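Local coordinates for hypothetical sugar ABC-transporter sugar binding protein (Arthrobacter globiformis, PDB 7BVT) that probably serves as the substrate-binding component of an ABC transporter, capturing cyclic alpha-maltosyl-(1→6)-maltose for uptake, at residues 33-38 against 68-73; 81-86 against 300-305. All blocks are in the same frame, centred on the assembly; numbering follows the deposited sequence.

Interaction 1 (33-38 against 68-73)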
ATOM      1  N   TRP A  33       5.466   9.609 -17.544  1.00 17.53           N
ATOM      2  CA  TRP A  33       4.179   8.905 -17.664  1.00 18.36           C
ATOM      3  C   TRP A  33       3.696   8.511 -16.272  1.00 21.89           C
ATOM      4  O   TRP A  33       4.507   8.005 -15.473  1.00 20.05           O
ATOM      5  CB  TRP A  33       4.272   7.685 -18.532  1.00 19.23           C
ATOM      6  CG  TRP A  33       4.686   7.910 -19.954  1.00 20.56           C
ATOM      7  CD1 TRP A  33       4.810   9.093 -20.590  1.00 23.83           C
ATOM      8  CD2 TRP A  33       4.944   6.903 -20.930  1.00 22.29           C
ATOM      9  NE1 TRP A  33       5.165   8.884 -21.896  1.00 23.22           N
ATOM     10  CE2 TRP A  33       5.249   7.571 -22.137  1.00 24.82           C
ATOM     11  CE3 TRP A  33       4.946   5.517 -20.904  1.00 23.56           C
ATOM     12  CZ2 TRP A  33       5.619   6.888 -23.295  1.00 24.69           C
ATOM     13  CZ3 TRP A  33       5.251   4.841 -22.069  1.00 27.79           C
ATOM     14  CH2 TRP A  33       5.595   5.522 -23.230  1.00 26.31           C
ATOM     15  N   HIS A  34       2.414   8.716 -16.011  1.00 20.06           N
ATOM     16  CA  HIS A  34       1.805   8.400 -14.706  1.00 18.17           C
ATOM     17  C   HIS A  34       0.388   7.938 -14.996  1.00 22.54           C
ATOM     18  O   HIS A  34      -0.004   8.091 -16.161  1.00 21.91           O
ATOM     19  CB  HIS A  34       1.819   9.581 -13.784  1.00 19.57           C
ATOM     20  CG  HIS A  34       0.971  10.670 -14.326  1.00 19.79           C
ATOM     21  ND1 HIS A  34      -0.385  10.716 -14.069  1.00 20.65           N
ATOM     22  CD2 HIS A  34       1.301  11.755 -15.069  1.00 21.77           C
ATOM     23  CE1 HIS A  34      -0.868  11.831 -14.625  1.00 21.20           C
ATOM     24  NE2 HIS A  34       0.124  12.481 -15.271  1.00 21.44           N
ATOM     25  N   TYR A  35      -0.314   7.444 -13.995  1.00 20.39           N
ATOM     26  CA  TYR A  35      -1.706   6.943 -14.195  1.00 20.96           C
ATOM     27  C   TYR A  35      -2.693   7.766 -13.372  1.00 22.48           C
ATOM     28  O   TYR A  35      -3.855   7.335 -13.268  1.00 24.19           O
ATOM     29  CB  TYR A  35      -1.824   5.423 -13.966  1.00 23.35           C
ATOM     30  CG  TYR A  35      -1.337   4.886 -12.638  1.00 21.57           C
ATOM     31  CD1 TYR A  35      -1.825   5.360 -11.438  1.00 22.83           C
ATOM     32  CD2 TYR A  35      -0.407   3.869 -12.584  1.00 23.41           C
ATOM     33  CE1 TYR A  35      -1.384   4.872 -10.205  1.00 20.03           C
ATOM     34  CE2 TYR A  35       0.020   3.348 -11.369  1.00 22.07           C
ATOM     35  CZ  TYR A  35      -0.471   3.852 -10.184  1.00 21.20           C
ATOM     36  OH  TYR A  35      -0.030   3.298  -9.002  1.00 20.75           O
ATOM     37  N   TRP A  36      -2.291   8.878 -12.783  1.00 20.54           N
ATOM     38  CA  TRP A  36      -3.214   9.688 -11.952  1.00 21.06           C
ATOM     39  C   TRP A  36      -4.345  10.277 -12.821  1.00 25.67           C
ATOM     40  O   TRP A  36      -4.074  10.734 -13.970  1.00 24.44           O
ATOM     41  CB  TRP A  36      -2.468  10.786 -11.200  1.00 22.26           C
ATOM     42  CG  TRP A  36      -1.577  10.241 -10.123  1.00 20.93           C
ATOM     43  CD1 TRP A  36      -1.899   9.381  -9.112  1.00 21.36           C
ATOM     44  CD2 TRP A  36      -0.208  10.595  -9.902  1.00 19.51           C
ATOM     45  NE1 TRP A  36      -0.834   9.186  -8.281  1.00 19.27           N
ATOM     46  CE2 TRP A  36       0.227   9.900  -8.749  1.00 17.72           C
ATOM     47  CE3 TRP A  36       0.696  11.419 -10.571  1.00 21.12           C
ATOM     48  CZ2 TRP A  36       1.530  10.007  -8.266  1.00 20.09           C
ATOM     49  CZ3 TRP A  36       1.970  11.548 -10.068  1.00 20.44           C
ATOM     50  CH2 TRP A  36       2.379  10.830  -8.955  1.00 19.94           C
ATOM     51  N   ASP A  37      -5.511  10.361 -12.189  1.00 27.60           N
ATOM     52  CA  ASP A  37      -6.717  11.041 -12.706  1.00 32.12           C
ATOM     53  C   ASP A  37      -7.169  12.090 -11.700  1.00 29.16           C
ATOM     54  O   ASP A  37      -6.679  12.144 -10.559  1.00 28.77           O
ATOM     55  CB  ASP A  37      -7.859  10.044 -12.912  1.00 35.93           C
ATOM     56  CG  ASP A  37      -7.542   8.960 -13.928  1.00 44.97           C
ATOM     57  OD1 ASP A  37      -6.867   9.268 -14.942  1.00 46.70           O
ATOM     58  OD2 ASP A  37      -7.963   7.809 -13.693  1.00 52.13           O
ATOM     59  N   GLY A  38      -8.157  12.875 -12.100  1.00 32.37           N
ATOM     60  CA  GLY A  38      -8.924  13.655 -11.118  1.00 31.19           C
ATOM     61  C   GLY A  38      -8.054  14.650 -10.402  1.00 27.37           C
ATOM     62  O   GLY A  38      -7.211  15.250 -11.060  1.00 29.47           O
ATOM     63  N   SER A  68      -4.582   0.361 -16.257  1.00 29.28           N
ATOM     64  CA  SER A  68      -4.706  -0.995 -16.835  1.00 29.22           C
ATOM     65  C   SER A  68      -3.847  -1.177 -18.087  1.00 28.20           C
ATOM     66  O   SER A  68      -3.576  -2.348 -18.400  1.00 31.19           O
ATOM     67  CB  SER A  68      -6.162  -1.338 -17.136  1.00 32.76           C
ATOM     68  OG  SER A  68      -6.745  -0.346 -17.977  1.00 38.37           O
ATOM     69  N   ASP A  69      -3.440  -0.099 -18.757  1.00 28.76           N
ATOM     70  CA  ASP A  69      -2.667  -0.131 -20.031  1.00 30.09           C
ATOM     71  C   ASP A  69      -1.165   0.108 -19.783  1.00 29.46           C
ATOM     72  O   ASP A  69      -0.399   0.052 -20.708  1.00 27.94           O
ATOM     73  CB  ASP A  69      -3.192   0.945 -20.979  1.00 32.06           C
ATOM     74  CG  ASP A  69      -4.662   0.743 -21.347  1.00 32.91           C
ATOM     75  OD1 ASP A  69      -5.061  -0.418 -21.445  1.00 39.41           O
ATOM     76  OD2 ASP A  69      -5.407   1.746 -21.378  1.00 37.80           O
ATOM     77  N   PHE A  70      -0.760   0.413 -18.561  1.00 24.25           N
ATOM     78  CA  PHE A  70       0.553   1.085 -18.322  1.00 21.72           C
ATOM     79  C   PHE A  70       1.712   0.122 -18.590  1.00 21.15           C
ATOM     80  O   PHE A  70       2.676   0.469 -19.303  1.00 20.25           O
ATOM     81  CB  PHE A  70       0.553   1.626 -16.882  1.00 21.14           C
ATOM     82  CG  PHE A  70       1.608   2.664 -16.592  1.00 21.20           C
ATOM     83  CD1 PHE A  70       2.912   2.276 -16.326  1.00 22.14           C
ATOM     84  CD2 PHE A  70       1.284   4.010 -16.500  1.00 21.25           C
ATOM     85  CE1 PHE A  70       3.866   3.223 -15.986  1.00 21.85           C
ATOM     86  CE2 PHE A  70       2.252   4.953 -16.185  1.00 24.62           C
ATOM     87  CZ  PHE A  70       3.553   4.552 -15.953  1.00 21.81           C
ATOM     88  N   LEU A  71       1.708  -1.080 -18.025  1.00 20.70           N
ATOM     89  CA  LEU A  71       2.808  -2.032 -18.226  1.00 20.53           C
ATOM     90  C   LEU A  71       2.867  -2.427 -19.701  1.00 22.08           C
ATOM     91  O   LEU A  71       3.968  -2.566 -20.249  1.00 21.80           O
ATOM     92  CB  LEU A  71       2.634  -3.257 -17.339  1.00 22.82           C
ATOM     93  CG  LEU A  71       2.820  -2.943 -15.867  1.00 20.80           C
ATOM     94  CD1 LEU A  71       2.634  -4.173 -15.037  1.00 23.00           C
ATOM     95  CD2 LEU A  71       4.199  -2.335 -15.616  1.00 23.51           C
ATOM     96  N   THR A  72       1.716  -2.666 -20.303  1.00 21.73           N
ATOM     97  CA  THR A  72       1.736  -3.095 -21.720  1.00 22.57           C
ATOM     98  C   THR A  72       2.310  -1.967 -22.598  1.00 22.58           C
ATOM     99  O   THR A  72       3.083  -2.245 -23.490  1.00 24.22           O
ATOM    100  CB  THR A  72       0.356  -3.579 -22.179  1.00 26.95           C
ATOM    101  OG1 THR A  72      -0.002  -4.727 -21.400  1.00 30.37           O
ATOM    102  CG2 THR A  72       0.379  -3.968 -23.639  1.00 25.07           C
ATOM    103  N   LYS A  73       2.046  -0.718 -22.280  1.00 21.23           N
ATOM    104  CA  LYS A  73       2.670   0.406 -23.008  1.00 21.09           C
ATOM    105  C   LYS A  73       4.195   0.396 -22.801  1.00 22.26           C
ATOM    106  O   LYS A  73       4.971   0.627 -23.762  1.00 22.66           O
ATOM    107  CB  LYS A  73       2.037   1.708 -22.557  1.00 24.51           C
ATOM    108  CG  LYS A  73       2.582   2.902 -23.282  1.00 28.82           C
ATOM    109  CD  LYS A  73       1.639   3.973 -23.564  1.00 28.63           C
ATOM    110  CE  LYS A  73       2.405   5.105 -24.210  1.00 33.13           C
ATOM    111  NZ  LYS A  73       1.728   5.593 -25.424  1.00 32.04           N
TER
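At the C-terminal end of strand 28-34, where the solute-binding fold turns from its sheet toward the sugar site, Trp33 and Tyr35 meet the first turn of helix 70-80. Phe70 turns its ring edge to the strand backbone: Phe70 CZ lies 3.6 Å from Trp33 O, and Phe70 CE2 lies 3.7 Å from His34 C. With CG anti to the backbone N (chi1 -163°), the Phe70 ring is carried across to the strand, where Trp33 CB touches Phe70 CZ at 4.1 Å and Tyr35 CB sits beside Phe70 CD2. One turn on, Lys73 crosses the Trp33 indole at about a right angle. Its CE rides over the six-membered ring in a CH-pi contact, 3.7 Å from the centroid, and Lys73 CG rests against Trp33 CZ3 at 3.5 Å. The chain bends at chi2 and chi4, leaving NZ 4.9 Å from the same centroid in an off-centre cation-pi contact. Tyr35, whose OH is hydrogen-bonded to Glu297, brings its side chain to about 6 Å from a bound glucose unit. The join is thus made by dispersion and aromatic contacts: the methylene carbons of Lys73 supply the closest packing, and its ammonium charge probably adds only a modest attraction to the indole.

Interaction 2 (81-86 against 300-305)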
ATOM      1  N   ASP A  81      11.973   1.429 -28.680  1.00 22.84           N
ATOM      2  CA  ASP A  81      12.957   2.408 -28.156  1.00 24.19           C
ATOM      3  C   ASP A  81      12.313   3.786 -27.972  1.00 24.17           C
ATOM      4  O   ASP A  81      12.925   4.778 -28.355  1.00 24.13           O
ATOM      5  CB  ASP A  81      14.217   2.402 -29.055  1.00 30.05           C
ATOM      6  CG  ASP A  81      14.928   1.055 -29.228  1.00 37.42           C
ATOM      7  OD1 ASP A  81      14.990   0.240 -28.255  1.00 41.30           O
ATOM      8  OD2 ASP A  81      15.409   0.794 -30.352  1.00 44.98           O
ATOM      9  N   THR A  82      11.103   3.864 -27.366  1.00 22.18           N
ATOM     10  CA  THR A  82      10.396   5.126 -27.047  1.00 21.41           C
ATOM     11  C   THR A  82       9.916   5.123 -25.591  1.00 22.96           C
ATOM     12  O   THR A  82       8.887   5.735 -25.275  1.00 22.92           O
ATOM     13  CB  THR A  82       9.245   5.387 -28.026  1.00 22.78           C
ATOM     14  OG1 THR A  82       8.306   4.325 -27.939  1.00 23.96           O
ATOM     15  CG2 THR A  82       9.735   5.532 -29.456  1.00 22.89           C
ATOM     16  N   LEU A  83      10.734   4.547 -24.720  1.00 23.82           N
ATOM     17  CA  LEU A  83      10.429   4.595 -23.282  1.00 22.07           C
ATOM     18  C   LEU A  83      10.428   6.044 -22.843  1.00 21.31           C
ATOM     19  O   LEU A  83      11.163   6.872 -23.373  1.00 21.49           O
ATOM     20  CB  LEU A  83      11.458   3.760 -22.508  1.00 21.74           C
ATOM     21  CG  LEU A  83      11.275   2.254 -22.590  1.00 22.20           C
ATOM     22  CD1 LEU A  83      12.478   1.515 -22.064  1.00 25.53           C
ATOM     23  CD2 LEU A  83      10.056   1.816 -21.821  1.00 24.59           C
ATOM     24  N   PRO A  84       9.657   6.378 -21.803  1.00 19.36           N
ATOM     25  CA  PRO A  84       9.622   7.705 -21.219  1.00 19.69           C
ATOM     26  C   PRO A  84      10.913   7.854 -20.398  1.00 18.99           C
ATOM     27  O   PRO A  84      11.608   6.909 -20.207  1.00 20.22           O
ATOM     28  CB  PRO A  84       8.403   7.710 -20.310  1.00 19.07           C
ATOM     29  CG  PRO A  84       8.342   6.298 -19.880  1.00 18.95           C
ATOM     30  CD  PRO A  84       8.755   5.454 -21.068  1.00 20.11           C
ATOM     31  N   ASP A  85      11.182   9.048 -19.978  1.00 19.02           N
ATOM     32  CA  ASP A  85      12.366   9.289 -19.119  1.00 20.11           C
ATOM     33  C   ASP A  85      12.022   8.873 -17.686  1.00 18.77           C
ATOM     34  O   ASP A  85      12.849   8.263 -17.045  1.00 18.28           O
ATOM     35  CB  ASP A  85      12.785  10.741 -19.159  1.00 21.23           C
ATOM     36  CG  ASP A  85      13.181  11.094 -20.577  1.00 22.51           C
ATOM     37  OD1 ASP A  85      14.027  10.328 -21.145  1.00 24.68           O
ATOM     38  OD2 ASP A  85      12.610  12.091 -21.083  1.00 21.01           O
ATOM     39  N   ILE A  86      10.834   9.219 -17.222  1.00 16.90           N
ATOM     40  CA  ILE A  86      10.300   8.843 -15.886  1.00 16.48           C
ATOM     41  C   ILE A  86       9.011   8.038 -16.081  1.00 18.54           C
ATOM     42  O   ILE A  86       8.048   8.516 -16.742  1.00 18.56           O
ATOM     43  CB  ILE A  86      10.099  10.064 -14.963  1.00 17.28           C
ATOM     44  CG1 ILE A  86      11.392  10.851 -14.720  1.00 17.72           C
ATOM     45  CG2 ILE A  86       9.445   9.685 -13.664  1.00 17.55           C
ATOM     46  CD1 ILE A  86      11.178  12.202 -14.058  1.00 17.95           C
ATOM     47  N   MET A 300      10.518   6.002 -11.295  1.00 15.79           N
ATOM     48  CA  MET A 300      11.637   5.239 -11.909  1.00 15.28           C
ATOM     49  C   MET A 300      12.173   6.061 -13.093  1.00 16.70           C
ATOM     50  O   MET A 300      11.345   6.623 -13.826  1.00 17.25           O
ATOM     51  CB  MET A 300      11.128   3.896 -12.410  1.00 15.68           C
ATOM     52  CG  MET A 300      10.704   2.986 -11.265  1.00 16.39           C
ATOM     53  SD  MET A 300       9.523   1.781 -11.835  1.00 18.83           S
ATOM     54  CE  MET A 300       7.998   2.715 -11.615  1.00 18.77           C
ATOM     55  N   VAL A 301      13.484   6.135 -13.239  1.00 17.14           N
ATOM     56  CA  VAL A 301      14.148   6.851 -14.379  1.00 17.68           C
ATOM     57  C   VAL A 301      14.735   5.807 -15.304  1.00 18.12           C
ATOM     58  O   VAL A 301      15.559   4.999 -14.854  1.00 17.82           O
ATOM     59  CB  VAL A 301      15.206   7.834 -13.888  1.00 16.14           C
ATOM     60  CG1 VAL A 301      16.027   8.409 -15.041  1.00 18.28           C
ATOM     61  CG2 VAL A 301      14.635   8.901 -12.993  1.00 16.28           C
ATOM     62  N   PHE A 302      14.302   5.751 -16.555  1.00 17.07           N
ATOM     63  CA  PHE A 302      14.886   4.827 -17.539  1.00 18.71           C
ATOM     64  C   PHE A 302      16.249   5.403 -17.984  1.00 21.98           C
ATOM     65  O   PHE A 302      16.338   6.608 -18.284  1.00 24.55           O
ATOM     66  CB  PHE A 302      13.975   4.619 -18.755  1.00 19.31           C
ATOM     67  CG  PHE A 302      12.805   3.727 -18.472  1.00 18.66           C
ATOM     68  CD1 PHE A 302      12.984   2.358 -18.365  1.00 19.46           C
ATOM     69  CD2 PHE A 302      11.553   4.260 -18.223  1.00 21.11           C
ATOM     70  CE1 PHE A 302      11.906   1.536 -18.092  1.00 18.40           C
ATOM     71  CE2 PHE A 302      10.479   3.428 -17.928  1.00 19.31           C
ATOM     72  CZ  PHE A 302      10.676   2.079 -17.849  1.00 17.57           C
ATOM     73  N   GLU A 303      17.295   4.586 -17.980  1.00 24.01           N
ATOM     74  CA  GLU A 303      18.670   5.080 -18.246  1.00 26.57           C
ATOM     75  C   GLU A 303      18.819   5.481 -19.708  1.00 28.11           C
ATOM     76  O   GLU A 303      18.487   4.685 -20.575  1.00 29.18           O
ATOM     77  CB  GLU A 303      19.696   4.013 -17.936  1.00 30.55           C
ATOM     78  CG  GLU A 303      21.063   4.637 -17.768  1.00 39.55           C
ATOM     79  CD  GLU A 303      21.916   3.716 -16.942  1.00 44.93           C
ATOM     80  OE1 GLU A 303      22.188   2.604 -17.438  1.00 45.61           O
ATOM     81  OE2 GLU A 303      22.174   4.068 -15.778  1.00 50.04           O
ATOM     82  N   ASN A 304      19.329   6.692 -19.900  1.00 33.28           N
ATOM     83  CA  ASN A 304      19.678   7.345 -21.180  1.00 37.41           C
ATOM     84  C   ASN A 304      21.144   7.783 -21.028  1.00 39.37           C
ATOM     85  O   ASN A 304      21.961   6.900 -20.700  1.00 48.48           O
ATOM     86  CB  ASN A 304      18.637   8.426 -21.488  1.00 42.40           C
ATOM     87  CG  ASN A 304      17.280   7.849 -21.860  1.00 38.65           C
ATOM     88  OD1 ASN A 304      16.262   8.071 -21.178  1.00 38.34           O
ATOM     89  ND2 ASN A 304      17.248   7.173 -22.995  1.00 38.52           N
ATOM     90  N   SER A 305      21.484   9.064 -21.192  1.00 44.37           N
ATOM     91  CA  SER A 305      22.839   9.602 -20.872  1.00 46.33           C
ATOM     92  C   SER A 305      22.893  10.025 -19.397  1.00 45.18           C
ATOM     93  O   SER A 305      21.817  10.193 -18.812  1.00 38.14           O
ATOM     94  CB  SER A 305      23.175  10.747 -21.768  1.00 47.88           C
ATOM     95  OG  SER A 305      22.419  11.890 -21.398  1.00 45.23           O
TER
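Phe302 packs its ring against Leu83 and Pro84, and its backbone N-H bonds to Asp85 O, so side chain and main chain of one residue hold the same loop. Both methyls of Leu83 lie over one ring face: CD2 makes a CH-pi contact 4.2 Å from the centroid, only 16° off the normal, and Leu83 CD1 comes to 3.8 Å from Phe302 CD1. Pro84 meets the CD2 and CE2 side of the ring, with its carbonyl O 3.3 Å from Phe302 CD2. The ring swings over to the loop because CG stands beside the backbone N, anti to the carbonyl carbon (chi1 -76°). Trimming Phe302 back to an alanine is likely to leave Leu83 and Pro84 without the surface they pack on and open a gap between loop and strand end. The backbone bond, Phe302 N to Asp85 O at 2.9 Å, follows directly on an antiparallel bridge in which Ile86 and Val301 form a non-hydrogen-bonded pair; here strand 86-90 begins beside the end of strand 292-301, its antiparallel neighbour in the sheet. Short CA-H...O contacts knit the bridge, Val301 CA to Asp85 O at 3.3 Å and Ile86 CA to Met300 O at 3.2 Å, and the paired side chains touch beneath helix 306-319. Toward solvent the contact thins: the exposed Asn304 side chain approaches Asp85 OD1 at about a right angle to the carboxylate side chain, whereas Asp85 OD2 accepts a hydrogen bond from Thr31 N in strand 28-34.

The two contacts lie in series along the chain, their centres about 16 Å apart, and reach the same sheet. Interaction 1 sets a helix start against a strand end and is partly buried, nearer the sugar; interaction 2 is a buried strand-and-loop contact, although its centre lies farther from that of the chain. Trp33 joins them: its N lies 2.9 Å from Ile86 O, a probable hydrogen bond, and its indole also packs on Pro84. Helix 70-80 serves both, with Lys73 and Phe70 in interaction 1 and Leu74 backing Leu83 and Pro84 in interaction 2. Side-chain aromatic contacts dominate the first, whereas the second adds sheet pairing and a backbone hydrogen bond to its apolar packing.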